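Local coordinates for microbial serine proteinases; subtilisin (Bacillus subtilis, PDB 2GKO), which catalyses the hydrolysis of peptide bonds in proteins as a calcium-loaded, cold-adapted serine endopeptidase of the subtilisin family, at residues E49-T55 with D97-V103; F54-F60 with E117-H121; L258-I262 with E277-R281. All coordinates share one frame. Residue numbers count along the deposited sequence, not the author numbering.

Contact 1. Residues E49-T55 with D97-V103; sequences EQCKDFT and DLWAYKV. With CA (calcium ion), chain B.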
loop_
_atom_site.group_PDB
_atom_site.type_symbol
_atom_site.label_atom_id
_atom_site.label_comp_id
_atom_site.label_asym_id
_atom_site.label_seq_id
_atom_site.Cartn_x
_atom_site.Cartn_y
_atom_site.Cartn_z
ATOM N N GLU A 49 13.784 8.626 -5.423
ATOM C CA GLU A 49 14.509 9.548 -4.569
ATOM C C GLU A 49 15.517 8.843 -3.661
ATOM O O GLU A 49 16.661 9.280 -3.569
ATOM C CB GLU A 49 13.527 10.356 -3.737
ATOM C CG GLU A 49 14.177 11.533 -3.041
ATOM C CD GLU A 49 13.118 12.445 -2.501
ATOM O OE1 GLU A 49 12.565 12.118 -1.471
ATOM O OE2 GLU A 49 12.786 13.473 -3.141
ATOM N N GLN A 50 15.074 7.778 -2.989
ATOM C CA GLN A 50 15.921 6.944 -2.149
ATOM C C GLN A 50 15.902 5.505 -2.616
ATOM O O GLN A 50 14.910 5.040 -3.195
ATOM C CB GLN A 50 15.497 7.012 -0.677
ATOM C CG GLN A 50 15.634 8.433 -0.113
ATOM C CD GLN A 50 15.647 8.492 1.408
ATOM O OE1 GLN A 50 15.602 9.599 1.992
ATOM N NE2 GLN A 50 15.682 7.345 2.049
ATOM N N CYS A 51 17.008 4.821 -2.405
ATOM C CA CYS A 51 17.200 3.457 -2.857
ATOM C C CYS A 51 18.212 2.836 -1.895
ATOM O O CYS A 51 19.393 3.140 -1.968
ATOM C CB CYS A 51 17.699 3.443 -4.303
ATOM S SG CYS A 51 18.250 1.880 -4.960
ATOM N N LYS A 52 17.707 2.044 -0.944
ATOM C CA LYS A 52 18.493 1.543 0.181
ATOM C C LYS A 52 18.170 0.075 0.390
ATOM O O LYS A 52 17.020 -0.355 0.221
ATOM C CB LYS A 52 18.196 2.346 1.442
ATOM C CG LYS A 52 18.600 3.823 1.327
ATOM C CD LYS A 52 18.208 4.637 2.530
ATOM C CE LYS A 52 18.790 6.066 2.458
ATOM N NZ LYS A 52 18.228 6.984 3.462
ATOM N N ASP A 53 19.197 -0.708 0.702
ATOM C CA ASP A 53 19.068 -2.151 0.840
ATOM C C ASP A 53 19.359 -2.565 2.283
ATOM O O ASP A 53 20.507 -2.510 2.721
ATOM C CB ASP A 53 20.016 -2.840 -0.120
ATOM C CG ASP A 53 19.830 -4.340 -0.184
ATOM O OD1 ASP A 53 19.057 -4.930 0.588
ATOM O OD2 ASP A 53 20.421 -5.019 -1.044
ATOM N N PHE A 54 18.323 -3.003 2.982
ATOM C CA PHE A 54 18.406 -3.425 4.380
ATOM C C PHE A 54 18.679 -4.913 4.545
ATOM O O PHE A 54 18.761 -5.399 5.689
ATOM C CB PHE A 54 17.129 -3.020 5.104
ATOM C CG PHE A 54 16.979 -1.544 5.240
ATOM C CD1 PHE A 54 17.386 -0.893 6.399
ATOM C CD2 PHE A 54 16.482 -0.780 4.190
ATOM C CE1 PHE A 54 17.262 0.458 6.515
ATOM C CE2 PHE A 54 16.349 0.572 4.320
ATOM C CZ PHE A 54 16.748 1.200 5.468
ATOM N N THR A 55 18.913 -5.621 3.441
ATOM C CA THR A 55 19.154 -7.064 3.472
ATOM C C THR A 55 20.625 -7.437 3.366
ATOM O O THR A 55 20.958 -8.607 3.480
ATOM C CB THR A 55 18.370 -7.772 2.355
ATOM O OG1 THR A 55 18.966 -7.517 1.064
ATOM C CG2 THR A 55 16.946 -7.284 2.305
ATOM N N ASP A 97 7.311 10.908 -4.328
ATOM C CA ASP A 97 8.714 10.540 -4.348
ATOM C C ASP A 97 8.816 9.107 -3.854
ATOM O O ASP A 97 8.284 8.788 -2.799
ATOM C CB ASP A 97 9.502 11.417 -3.393
ATOM C CG ASP A 97 9.434 12.896 -3.706
ATOM O OD1 ASP A 97 9.063 13.281 -4.840
ATOM O OD2 ASP A 97 9.781 13.746 -2.855
ATOM N N LEU A 98 9.521 8.264 -4.588
ATOM C CA LEU A 98 9.698 6.868 -4.197
ATOM C C LEU A 98 10.945 6.682 -3.346
ATOM O O LEU A 98 12.039 7.076 -3.744
ATOM C CB LEU A 98 9.813 5.969 -5.440
ATOM C CG LEU A 98 10.121 4.494 -5.220
ATOM C CD1 LEU A 98 9.022 3.837 -4.359
ATOM C CD2 LEU A 98 10.288 3.832 -6.557
ATOM N N TRP A 99 10.764 6.070 -2.175
ATOM C CA TRP A 99 11.866 5.570 -1.352
ATOM C C TRP A 99 11.779 4.058 -1.416
ATOM O O TRP A 99 10.895 3.450 -0.807
ATOM C CB TRP A 99 11.750 6.014 0.104
ATOM C CG TRP A 99 11.883 7.463 0.326
ATOM C CD1 TRP A 99 11.968 8.456 -0.628
ATOM C CD2 TRP A 99 11.910 8.125 1.585
ATOM N NE1 TRP A 99 12.070 9.685 -0.024
ATOM C CE2 TRP A 99 12.024 9.517 1.335
ATOM C CE3 TRP A 99 11.852 7.684 2.912
ATOM C CZ2 TRP A 99 12.084 10.465 2.371
ATOM C CZ3 TRP A 99 11.912 8.624 3.933
ATOM C CH2 TRP A 99 12.043 9.988 3.657
ATOM N N ALA A 100 12.660 3.471 -2.214
ATOM C CA ALA A 100 12.671 2.039 -2.472
ATOM C C ALA A 100 13.590 1.434 -1.422
ATOM O O ALA A 100 14.815 1.582 -1.507
ATOM C CB ALA A 100 13.171 1.745 -3.899
ATOM N N TYR A 101 12.992 0.795 -0.410
ATOM C CA TYR A 101 13.737 0.162 0.688
ATOM C C TYR A 101 13.613 -1.359 0.542
ATOM O O TYR A 101 12.517 -1.923 0.704
ATOM C CB TYR A 101 13.167 0.608 2.033
ATOM C CG TYR A 101 13.538 2.004 2.490
ATOM C CD1 TYR A 101 14.160 2.933 1.640
ATOM C CD2 TYR A 101 13.241 2.412 3.801
ATOM C CE1 TYR A 101 14.470 4.244 2.086
ATOM C CE2 TYR A 101 13.566 3.678 4.263
ATOM C CZ TYR A 101 14.181 4.602 3.407
ATOM O OH TYR A 101 14.457 5.854 3.901
ATOM N N LYS A 102 14.720 -2.038 0.227
ATOM C CA LYS A 102 14.698 -3.489 0.044
ATOM C C LYS A 102 14.803 -4.121 1.430
ATOM O O LYS A 102 15.800 -3.937 2.112
ATOM C CB LYS A 102 15.803 -3.965 -0.894
ATOM C CG LYS A 102 15.786 -5.445 -1.194
ATOM C CD LYS A 102 16.806 -5.790 -2.257
ATOM C CE LYS A 102 16.741 -7.255 -2.596
ATOM N NZ LYS A 102 17.703 -7.654 -3.685
ATOM N N VAL A 103 13.757 -4.818 1.829
ATOM C CA VAL A 103 13.698 -5.534 3.113
ATOM C C VAL A 103 13.480 -7.041 2.990
ATOM O O VAL A 103 13.595 -7.764 3.991
ATOM C CB VAL A 103 12.607 -4.931 4.024
ATOM C CG1 VAL A 103 12.805 -3.449 4.145
ATOM C CG2 VAL A 103 11.168 -5.274 3.541
HETATM CA CA CA B . 11.015 13.702 -1.080
HETATM O O HOH W 1 20.204 -7.394 -2.318
HETATM O O HOH W 2 12.210 15.562 -1.693
HETATM O O HOH W 3 12.224 13.860 0.899
HETATM O O HOH W 4 9.648 15.117 -0.165
#
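Parallel strand pairing in the central sheet of the subtilisin fold shows here how a backbone ladder can run into a metal site. The axes of 49-53 and 97-102 lie 4.6 Å apart at 3°. Every second residue of each strand takes part: A100 N gives to Q50 O (2.9 Å), K52 N to A100 O (3.0 Å), K102 N to K52 O (2.9 Å) and F54 N to K102 O (2.8 Å). At its start L98 O accepts twice, from E49 N (2.9 Å) and Q50 N (3.2 Å). The same end carries a calcium ion, held by E49 OE1 at 2.2 Å, E49 OE2 at 2.7 Å and D97 OD2 at 2.2 Å, with three waters and N29 completing the shell; the metal lets E49 OE2 and D97 OD2 approach to 3.0 Å. E49 OE1 also accepts from W99 NE1 (2.9 Å), while Q50 CG makes a CH-pi contact over the five-membered ring of W99. Buried lysines leave the sheet on opposite faces, and both are satisfied: K52 NZ by H121 NE2, K102 NZ by T66 O and, as a salt bridge, by D106. One water links K102 NZ (2.9 Å) with D53 OD2 (2.7 Å). The other carboxylate oxygen closes an Asx turn, D53 OD1 accepting from T55 N at 2.9 Å and from T55 OG1 at 2.6 Å.

Contact 2. Residues F54-F60 with E117-H121; sequences FTVGTNF and EAIRH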
loop_
_atom_site.group_PDB
_atom_site.type_symbol
_atom_site.label_atom_id
_atom_site.label_comp_id
_atom_site.label_asym_id
_atom_site.label_seq_id
_atom_site.Cartn_x
_atom_site.Cartn_y
_atom_site.Cartn_z
ATOM N N PHE A 54 18.323 -3.003 2.982
ATOM C CA PHE A 54 18.406 -3.425 4.380
ATOM C C PHE A 54 18.679 -4.913 4.545
ATOM O O PHE A 54 18.761 -5.399 5.689
ATOM C CB PHE A 54 17.129 -3.020 5.104
ATOM C CG PHE A 54 16.979 -1.544 5.240
ATOM C CD1 PHE A 54 17.386 -0.893 6.399
ATOM C CD2 PHE A 54 16.482 -0.780 4.190
ATOM C CE1 PHE A 54 17.262 0.458 6.515
ATOM C CE2 PHE A 54 16.349 0.572 4.320
ATOM C CZ PHE A 54 16.748 1.200 5.468
ATOM N N THR A 55 18.913 -5.621 3.441
ATOM C CA THR A 55 19.154 -7.064 3.472
ATOM C C THR A 55 20.625 -7.437 3.366
ATOM O O THR A 55 20.958 -8.607 3.480
ATOM C CB THR A 55 18.370 -7.772 2.355
ATOM O OG1 THR A 55 18.966 -7.517 1.064
ATOM C CG2 THR A 55 16.946 -7.284 2.305
ATOM N N VAL A 56 21.466 -6.441 3.111
ATOM C CA VAL A 56 22.898 -6.614 2.995
ATOM C C VAL A 56 23.512 -5.657 4.006
ATOM O O VAL A 56 23.240 -4.427 3.983
ATOM C CB VAL A 56 23.410 -6.303 1.578
ATOM C CG1 VAL A 56 24.948 -6.300 1.547
ATOM C CG2 VAL A 56 22.856 -7.326 0.586
ATOM N N GLY A 57 24.318 -6.257 4.891
ATOM C CA GLY A 57 24.911 -5.605 6.052
ATOM C C GLY A 57 23.898 -5.219 7.109
ATOM O O GLY A 57 22.711 -5.540 7.011
ATOM N N THR A 58 24.388 -4.585 8.167
ATOM C CA THR A 58 23.613 -3.537 8.818
ATOM C C THR A 58 24.291 -2.247 8.385
ATOM O O THR A 58 25.397 -2.264 7.823
ATOM C CB THR A 58 23.579 -3.642 10.360
ATOM O OG1 THR A 58 24.846 -4.093 10.869
ATOM C CG2 THR A 58 22.548 -4.684 10.831
ATOM N N ASN A 59 23.608 -1.133 8.560
ATOM C CA ASN A 59 22.176 -1.128 8.801
ATOM C C ASN A 59 21.530 -1.305 7.416
ATOM O O ASN A 59 20.593 -2.093 7.221
ATOM C CB ASN A 59 21.806 0.192 9.460
ATOM C CG ASN A 59 22.414 0.329 10.868
ATOM O OD1 ASN A 59 21.730 0.116 11.871
ATOM N ND2 ASN A 59 23.709 0.656 10.935
ATOM N N PHE A 60 22.104 -0.593 6.456
ATOM C CA PHE A 60 21.732 -0.718 5.050
ATOM C C PHE A 60 22.885 -0.310 4.145
ATOM O O PHE A 60 23.811 0.401 4.564
ATOM C CB PHE A 60 20.507 0.153 4.758
ATOM C CG PHE A 60 20.741 1.633 4.950
ATOM C CD1 PHE A 60 20.484 2.233 6.183
ATOM C CD2 PHE A 60 21.201 2.425 3.905
ATOM C CE1 PHE A 60 20.694 3.591 6.366
ATOM C CE2 PHE A 60 21.412 3.788 4.079
ATOM C CZ PHE A 60 21.157 4.374 5.320
ATOM N N GLU A 117 14.379 -2.488 10.853
ATOM C CA GLU A 117 15.397 -1.470 10.650
ATOM C C GLU A 117 14.938 -0.463 9.600
ATOM O O GLU A 117 15.112 0.741 9.747
ATOM C CB GLU A 117 16.712 -2.116 10.242
ATOM C CG GLU A 117 17.872 -1.148 10.081
ATOM C CD GLU A 117 18.369 -0.554 11.396
ATOM O OE1 GLU A 117 17.867 -0.927 12.486
ATOM O OE2 GLU A 117 19.251 0.329 11.322
ATOM N N ALA A 118 14.318 -0.965 8.541
ATOM C CA ALA A 118 13.822 -0.084 7.485
ATOM C C ALA A 118 12.671 0.803 7.922
ATOM O O ALA A 118 12.612 1.978 7.545
ATOM C CB ALA A 118 13.406 -0.922 6.275
ATOM N N ILE A 119 11.759 0.264 8.730
ATOM C CA ILE A 119 10.654 1.042 9.262
ATOM C C ILE A 119 11.221 2.160 10.128
ATOM O O ILE A 119 10.839 3.303 10.000
ATOM C CB ILE A 119 9.684 0.165 10.090
ATOM C CG1 ILE A 119 8.989 -0.880 9.201
ATOM C CG2 ILE A 119 8.623 1.036 10.742
ATOM C CD1 ILE A 119 8.340 -1.954 10.004
ATOM N N ARG A 120 12.130 1.808 11.038
ATOM C CA ARG A 120 12.735 2.824 11.880
ATOM C C ARG A 120 13.471 3.873 11.063
ATOM O O ARG A 120 13.373 5.047 11.368
ATOM C CB ARG A 120 13.675 2.202 12.907
ATOM C CG ARG A 120 12.957 1.343 13.950
ATOM C CD ARG A 120 13.895 0.708 14.934
ATOM N NE ARG A 120 14.709 1.743 15.550
ATOM C CZ ARG A 120 14.373 2.430 16.645
ATOM N NH1 ARG A 120 15.199 3.375 17.086
ATOM N NH2 ARG A 120 13.227 2.178 17.303
ATOM N N HIS A 121 14.212 3.444 10.052
ATOM C CA HIS A 121 14.963 4.368 9.214
ATOM C C HIS A 121 14.050 5.362 8.499
ATOM O O HIS A 121 14.348 6.551 8.429
ATOM C CB HIS A 121 15.855 3.627 8.222
ATOM C CG HIS A 121 16.743 4.541 7.433
ATOM N ND1 HIS A 121 17.695 5.347 8.031
ATOM C CD2 HIS A 121 16.772 4.843 6.113
ATOM C CE1 HIS A 121 18.302 6.068 7.101
ATOM N NE2 HIS A 121 17.761 5.779 5.931
#
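Segment 54-60 is an irregular loop, with a cis peptide before N59, whereas 117-121 is regular helix, its H121 N bonded to E117 O at 2.9 Å. The loop bends back so that both its ends meet the helix: CA atoms come nearest at F54 and A118, 6.5 Å, and at N59 and E117, 7.0 Å. F54 enters deepest. Its ring receives A118 CB in a CH-pi contact 3.7 Å from the centroid and 9° off the normal, while E117 CG and H121 CD2 lie at the ring edge. In the subtilisin fold this places the loop between strands 48-53 and 61-62 against helix 112-129, which packs on the central sheet. F54, F60 and H121 form an aromatic cluster whose F60 and H121 centroids are 4.5 Å apart with planes at 43°, an oblique pairing in which F60 CE1 stands over the imidazole face. The polar end of H121, NE2, bonds to K52 NZ of the adjoining strand.

Contact 3. Residues L258-I262 with E277-R281; sequences LAAKI and ELQTR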
loop_
_atom_site.group_PDB
_atom_site.type_symbol
_atom_site.label_atom_id
_atom_site.label_comp_id
_atom_site.label_asym_id
_atom_site.label_seq_id
_atom_site.Cartn_x
_atom_site.Cartn_y
_atom_site.Cartn_z
ATOM N N LEU A 258 -3.115 6.793 -2.728
ATOM C CA LEU A 258 -4.210 7.695 -2.393
ATOM C C LEU A 258 -3.862 8.557 -1.196
ATOM O O LEU A 258 -4.120 9.769 -1.203
ATOM C CB LEU A 258 -5.501 6.942 -2.138
ATOM C CG LEU A 258 -6.716 7.844 -1.894
ATOM C CD1 LEU A 258 -6.926 8.777 -3.115
ATOM C CD2 LEU A 258 -7.958 7.011 -1.583
ATOM N N ALA A 259 -3.264 7.952 -0.161
ATOM C CA ALA A 259 -2.843 8.689 1.023
ATOM C C ALA A 259 -1.890 9.813 0.647
ATOM O O ALA A 259 -2.012 10.932 1.150
ATOM C CB ALA A 259 -2.182 7.746 2.037
ATOM N N ALA A 260 -0.951 9.533 -0.250
ATOM C CA ALA A 260 0.023 10.536 -0.694
ATOM C C ALA A 260 -0.630 11.663 -1.487
ATOM O O ALA A 260 -0.288 12.830 -1.311
ATOM C CB ALA A 260 1.111 9.887 -1.508
ATOM N N LYS A 261 -1.573 11.302 -2.341
ATOM C CA LYS A 261 -2.352 12.261 -3.119
ATOM C C LYS A 261 -3.132 13.191 -2.180
ATOM O O LYS A 261 -3.191 14.424 -2.402
ATOM C CB LYS A 261 -3.307 11.491 -4.041
ATOM C CG LYS A 261 -4.022 12.322 -5.078
ATOM C CD LYS A 261 -4.780 11.441 -6.061
ATOM C CE LYS A 261 -5.741 12.263 -6.929
ATOM N NZ LYS A 261 -5.041 13.168 -7.866
ATOM N N ILE A 262 -3.736 12.615 -1.139
ATOM C CA ILE A 262 -4.447 13.394 -0.139
ATOM C C ILE A 262 -3.473 14.299 0.618
ATOM O O ILE A 262 -3.698 15.505 0.758
ATOM C CB ILE A 262 -5.194 12.449 0.840
ATOM C CG1 ILE A 262 -6.345 11.753 0.121
ATOM C CG2 ILE A 262 -5.721 13.193 2.063
ATOM C CD1 ILE A 262 -6.916 10.576 0.893
ATOM N N GLU A 277 -8.871 10.942 7.132
ATOM C CA GLU A 277 -9.458 11.244 5.843
ATOM C C GLU A 277 -9.681 9.970 5.020
ATOM O O GLU A 277 -10.704 9.829 4.388
ATOM C CB GLU A 277 -8.617 12.275 5.064
ATOM C CG GLU A 277 -9.166 12.677 3.693
ATOM C CD GLU A 277 -10.508 13.394 3.760
ATOM O OE1 GLU A 277 -10.863 13.900 4.850
ATOM O OE2 GLU A 277 -11.168 13.459 2.702
ATOM N N LEU A 278 -8.723 9.048 5.023
ATOM C CA LEU A 278 -8.944 7.753 4.370
ATOM C C LEU A 278 -10.163 7.039 4.937
ATOM O O LEU A 278 -10.959 6.489 4.198
ATOM C CB LEU A 278 -7.716 6.847 4.538
ATOM C CG LEU A 278 -6.468 7.202 3.725
ATOM C CD1 LEU A 278 -5.323 6.303 4.178
ATOM C CD2 LEU A 278 -6.692 7.077 2.218
ATOM N N GLN A 279 -10.280 7.040 6.254
ATOM C CA GLN A 279 -11.389 6.386 6.947
ATOM C C GLN A 279 -12.717 7.018 6.562
ATOM O O GLN A 279 -13.684 6.324 6.275
ATOM C CB GLN A 279 -11.200 6.440 8.455
ATOM C CG GLN A 279 -10.157 5.463 8.983
ATOM C CD GLN A 279 -9.797 5.681 10.434
ATOM O OE1 GLN A 279 -10.475 6.436 11.151
ATOM N NE2 GLN A 279 -8.743 5.025 10.886
ATOM N N THR A 280 -12.758 8.347 6.544
ATOM C CA THR A 280 -13.962 9.069 6.129
ATOM C C THR A 280 -14.381 8.762 4.715
ATOM O O THR A 280 -15.538 8.479 4.442
ATOM C CB THR A 280 -13.709 10.586 6.269
ATOM O OG1 THR A 280 -13.527 10.884 7.653
ATOM C CG2 THR A 280 -14.915 11.401 5.835
ATOM N N ARG A 281 -13.421 8.864 3.804
ATOM C CA ARG A 281 -13.646 8.562 2.400
ATOM C C ARG A 281 -14.126 7.124 2.180
ATOM O O ARG A 281 -15.012 6.885 1.365
ATOM C CB ARG A 281 -12.363 8.796 1.618
ATOM C CG ARG A 281 -12.022 10.260 1.445
ATOM C CD ARG A 281 -10.978 10.477 0.437
ATOM N NE ARG A 281 -10.517 11.871 0.371
ATOM C CZ ARG A 281 -9.863 12.374 -0.653
ATOM N NH1 ARG A 281 -9.471 13.643 -0.616
ATOM N NH2 ARG A 281 -9.631 11.642 -1.733
#
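Two helices near the carboxy-terminal end of the chain meet here through a small, largely apolar helix-helix contact, with 275 Å² buried between the segments. Segment 258-262 belongs to helix 248-265 and segment 277-281 to helix 271-283; their axes approach to 11.1 Å and cross at 111°, and the side chains bridge the gap. L278 reaches across, setting CD2 3.7 Å from I262 CD1 and 4.0 Å from L258 CD2, and CD1 4.1 Å from A259 CB. Beside this leucine, R281 illustrates how a charged residue can serve an apolar interface. I262 CG1 lies over one face of its guanidinium, 3.7 Å from R281 CZ, while the polar rim bonds elsewhere: R281 NE forms a salt bridge with E277 OE2 at 2.9 Å, one helical turn back, and R281 NH2 donates to K307 O. The aliphatic part of E277 joins in, its CG 3.8 Å from I262 CG2. A306 and V308, from the end of the chain, also cover L258. Helix 248-265 begins with T248, S249 and M250 of the pocket that holds phenylmethanesulfonic acid, consistent with the subtilase fold, in which a long helix starts at the active-site serine, and here the following helix packs across it.

How the contacts relate
Contacts 1 and 2 form one continuous region. They share F54 and T55, their centres are 9 Å apart, and V103 CG1 packs 3.4 Å from A118 CB where strand end meets helix. Their segments alternate along the chain: loop 54-60 continues strand 48-53, and helix 112-129 follows strand 97-102. Contact 3 follows later in sequence and touches neither, its centre about 23 Å from that of contact 1 and 28 Å from that of contact 2. Chemistry follows place: the buried strand pair of contact 1 relies on backbone hydrogen bonds and calcium, the partly buried contact 2 on aromatic rings, and the partly buried contact 3 on aliphatic side chains bordered by an intrahelical salt bridge.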